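Long-range contact in insecticidal crystal protein Cry35Ab1 (PDB 4JP0), which acts as one half of a binary insecticidal toxin against western corn rootworm, probably targeting the larval midgut epithelium: residues N301-S309 / V343-Q351. Sequence-based numbering, arbitrary orientation. Where two conformers were deposited one is given.
Sequences NPTDQSMNS and VTSYPNHQQ
His349 sends its CG away from its own carbonyl carbon (chi1 -63°), carrying the imidazole across to the turn 302-306, while Met307 runs extended until a bend at chi3 (82°) brings its sulfur close to that ring. SD lies 4.1 Å from the centroid of the His349 ring, 35° off the normal, an oblique Met-aromatic contact. From the turn itself the methyl CG2 of Thr303 pushes up to CE1 of His349 at 3.3 Å, and OD1 of Asn301 meets the same carbon at the ring edge, in plane. That oxygen already has two donors: the hydroxyl OG1 of Thr303 comes in on a lone pair at 2.7 Å, and the backbone N of Thr303 closes an Asx turn from above the carbonyl plane. ND2 of Asn301 reaches ahead to the carbonyl of Gln305, so both ends of the amide hold the turn's shape. At the neighbouring NE2 of His349, still in the ring plane, a water lies 2.7 Å away and donates to OG1 of Thr303. Next to this cluster runs the open end of a long antiparallel hairpin, strands 307-323 and 327-346, of this Toxin_10-family protein. Here Asn308 and Tyr346 form a hydrogen-bonded pair: N of Asn308 to O of Tyr346 at 2.7 Å, and N of Tyr346 back to O of Asn308 at 2.8 Å. A second water ties OD1 of Asn308 to that same Tyr346 carbonyl, donating to both. The cis peptide bond between Tyr346 and Pro347 comes where the chain leaves the sheet, with CD of Pro347 packed 3.5 Å from O of Ser306. Helix 349-355 then starts, N-capped by OD1 of Asn348 accepting from N of Gln351, and Leu378 of helix 372-380 touches both Thr303 and His349.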
# COMPACT_ATOMS: atom_id res chain seq x y z
N ASN A 301 -8.69 -13.47 -39.26
CA ASN A 301 -8.63 -12.51 -40.37
C ASN A 301 -9.44 -13.02 -41.56
O ASN A 301 -8.90 -13.68 -42.47
CB ASN A 301 -7.21 -12.24 -40.83
CG ASN A 301 -7.19 -11.42 -42.10
OD1 ASN A 301 -8.07 -10.59 -42.32
ND2 ASN A 301 -6.21 -11.64 -42.96
N PRO A 302 -10.71 -12.67 -41.58
CA PRO A 302 -11.64 -13.16 -42.60
C PRO A 302 -11.63 -12.32 -43.85
O PRO A 302 -12.63 -12.31 -44.56
CB PRO A 302 -13.01 -13.00 -41.94
CG PRO A 302 -12.82 -12.13 -40.75
CD PRO A 302 -11.36 -11.75 -40.64
N THR A 303 -10.55 -11.60 -44.12
CA THR A 303 -10.55 -10.73 -45.28
C THR A 303 -9.56 -11.23 -46.32
O THR A 303 -8.75 -12.10 -46.03
CB THR A 303 -10.14 -9.32 -44.88
OG1 THR A 303 -8.73 -9.32 -44.64
CG2 THR A 303 -10.73 -8.95 -43.51
N ASP A 304 -9.57 -10.65 -47.50
CA ASP A 304 -8.66 -11.04 -48.57
C ASP A 304 -7.34 -10.29 -48.57
O ASP A 304 -6.57 -10.40 -49.48
CB ASP A 304 -9.42 -10.97 -49.93
CG ASP A 304 -8.56 -11.29 -51.16
OD1 ASP A 304 -7.68 -10.55 -51.47
OD2 ASP A 304 -8.83 -12.23 -51.89
N GLN A 305 -7.06 -9.54 -47.51
CA GLN A 305 -5.78 -8.84 -47.37
C GLN A 305 -5.03 -9.36 -46.14
O GLN A 305 -5.61 -9.94 -45.23
CB GLN A 305 -5.97 -7.33 -47.18
CG GLN A 305 -6.50 -6.54 -48.39
CD GLN A 305 -8.01 -6.67 -48.58
OE1 GLN A 305 -8.80 -6.44 -47.64
NE2 GLN A 305 -8.42 -7.03 -49.79
N SER A 306 -3.74 -9.10 -46.08
CA SER A 306 -2.96 -9.54 -44.93
C SER A 306 -3.23 -8.61 -43.76
O SER A 306 -3.75 -7.52 -43.96
CB SER A 306 -1.47 -9.55 -45.25
OG SER A 306 -0.89 -8.28 -45.00
N MET A 307 -2.86 -9.02 -42.55
CA MET A 307 -3.11 -8.19 -41.39
C MET A 307 -2.08 -8.47 -40.31
O MET A 307 -1.53 -9.57 -40.25
CB MET A 307 -4.50 -8.49 -40.90
CG MET A 307 -4.84 -8.04 -39.52
SD MET A 307 -6.39 -8.85 -39.08
CE MET A 307 -5.86 -10.32 -38.61
N ASN A 308 -1.83 -7.46 -39.48
CA ASN A 308 -0.92 -7.58 -38.34
C ASN A 308 -1.71 -7.24 -37.08
O ASN A 308 -2.59 -6.38 -37.11
CB ASN A 308 0.29 -6.63 -38.51
CG ASN A 308 1.02 -6.82 -39.88
OD1 ASN A 308 1.34 -5.84 -40.58
ND2 ASN A 308 1.27 -8.07 -40.27
N SER A 309 -1.38 -7.90 -35.97
CA SER A 309 -2.08 -7.65 -34.71
C SER A 309 -1.06 -7.58 -33.60
O SER A 309 0.03 -8.14 -33.73
CB SER A 309 -3.05 -8.79 -34.42
OG SER A 309 -3.81 -8.56 -33.23
N VAL A 343 -6.48 -6.18 -28.00
CA VAL A 343 -5.67 -6.28 -29.21
C VAL A 343 -6.00 -5.16 -30.20
O VAL A 343 -7.11 -4.58 -30.19
CB VAL A 343 -5.86 -7.63 -29.92
CG1 VAL A 343 -5.27 -8.75 -29.08
CG2 VAL A 343 -7.34 -7.89 -30.18
N THR A 344 -5.05 -4.83 -31.07
CA THR A 344 -5.34 -3.85 -32.09
C THR A 344 -4.67 -4.31 -33.35
O THR A 344 -3.70 -5.06 -33.32
CB THR A 344 -4.97 -2.40 -31.63
OG1 THR A 344 -5.42 -1.45 -32.60
CG2 THR A 344 -3.44 -2.19 -31.57
N SER A 345 -5.20 -3.89 -34.48
CA SER A 345 -4.70 -4.44 -35.73
C SER A 345 -4.34 -3.43 -36.79
O SER A 345 -4.63 -2.22 -36.67
CB SER A 345 -5.78 -5.35 -36.30
OG SER A 345 -6.93 -4.57 -36.60
N TYR A 346 -3.69 -3.93 -37.83
CA TYR A 346 -3.34 -3.13 -38.98
C TYR A 346 -3.39 -4.01 -40.22
O TYR A 346 -2.68 -4.98 -40.30
CB TYR A 346 -1.94 -2.58 -38.85
CG TYR A 346 -1.66 -1.64 -39.95
CD1 TYR A 346 -2.45 -0.53 -40.13
CD2 TYR A 346 -0.62 -1.87 -40.85
CE1 TYR A 346 -2.21 0.36 -41.17
CE2 TYR A 346 -0.37 -0.98 -41.89
CZ TYR A 346 -1.18 0.12 -42.05
OH TYR A 346 -0.95 1.02 -43.08
N PRO A 347 -4.26 -3.70 -41.17
CA PRO A 347 -5.18 -2.55 -41.11
C PRO A 347 -6.13 -2.67 -39.93
O PRO A 347 -6.42 -3.79 -39.51
CB PRO A 347 -5.97 -2.66 -42.43
CG PRO A 347 -5.13 -3.48 -43.31
CD PRO A 347 -4.41 -4.47 -42.40
N ASN A 348 -6.62 -1.55 -39.43
CA ASN A 348 -7.45 -1.57 -38.20
C ASN A 348 -8.92 -1.91 -38.47
O ASN A 348 -9.76 -1.02 -38.71
CB ASN A 348 -7.31 -0.25 -37.41
CG ASN A 348 -7.93 -0.32 -36.01
OD1 ASN A 348 -8.76 -1.18 -35.73
ND2 ASN A 348 -7.50 0.58 -35.12
N HIS A 349 -9.23 -3.20 -38.42
CA HIS A 349 -10.57 -3.69 -38.69
C HIS A 349 -11.55 -3.22 -37.63
O HIS A 349 -12.71 -2.98 -37.93
CB HIS A 349 -10.63 -5.22 -38.74
CG HIS A 349 -9.83 -5.83 -39.85
ND1 HIS A 349 -9.75 -7.20 -40.02
CD2 HIS A 349 -9.09 -5.28 -40.84
CE1 HIS A 349 -9.00 -7.46 -41.08
NE2 HIS A 349 -8.58 -6.32 -41.59
N GLN A 350 -11.08 -3.13 -36.38
CA GLN A 350 -11.96 -2.66 -35.31
C GLN A 350 -12.34 -1.19 -35.50
O GLN A 350 -13.49 -0.81 -35.31
CB GLN A 350 -11.35 -2.90 -33.92
CG GLN A 350 -12.37 -2.75 -32.77
CD GLN A 350 -12.08 -3.67 -31.58
OE1 GLN A 350 -11.60 -4.80 -31.76
NE2 GLN A 350 -12.37 -3.19 -30.37
N GLN A 351 -11.37 -0.36 -35.86
CA GLN A 351 -11.70 1.04 -36.11
C GLN A 351 -12.62 1.13 -37.32
O GLN A 351 -13.56 1.92 -37.34
CB GLN A 351 -10.45 1.88 -36.36
CG GLN A 351 -10.80 3.33 -36.62
CD GLN A 351 -9.67 4.11 -37.22
OE1 GLN A 351 -8.92 3.58 -38.05
NE2 GLN A 351 -9.53 5.37 -36.82
O HOH W 1 -7.00 -6.71 -43.69
O HOH W 2 -0.67 -5.44 -42.19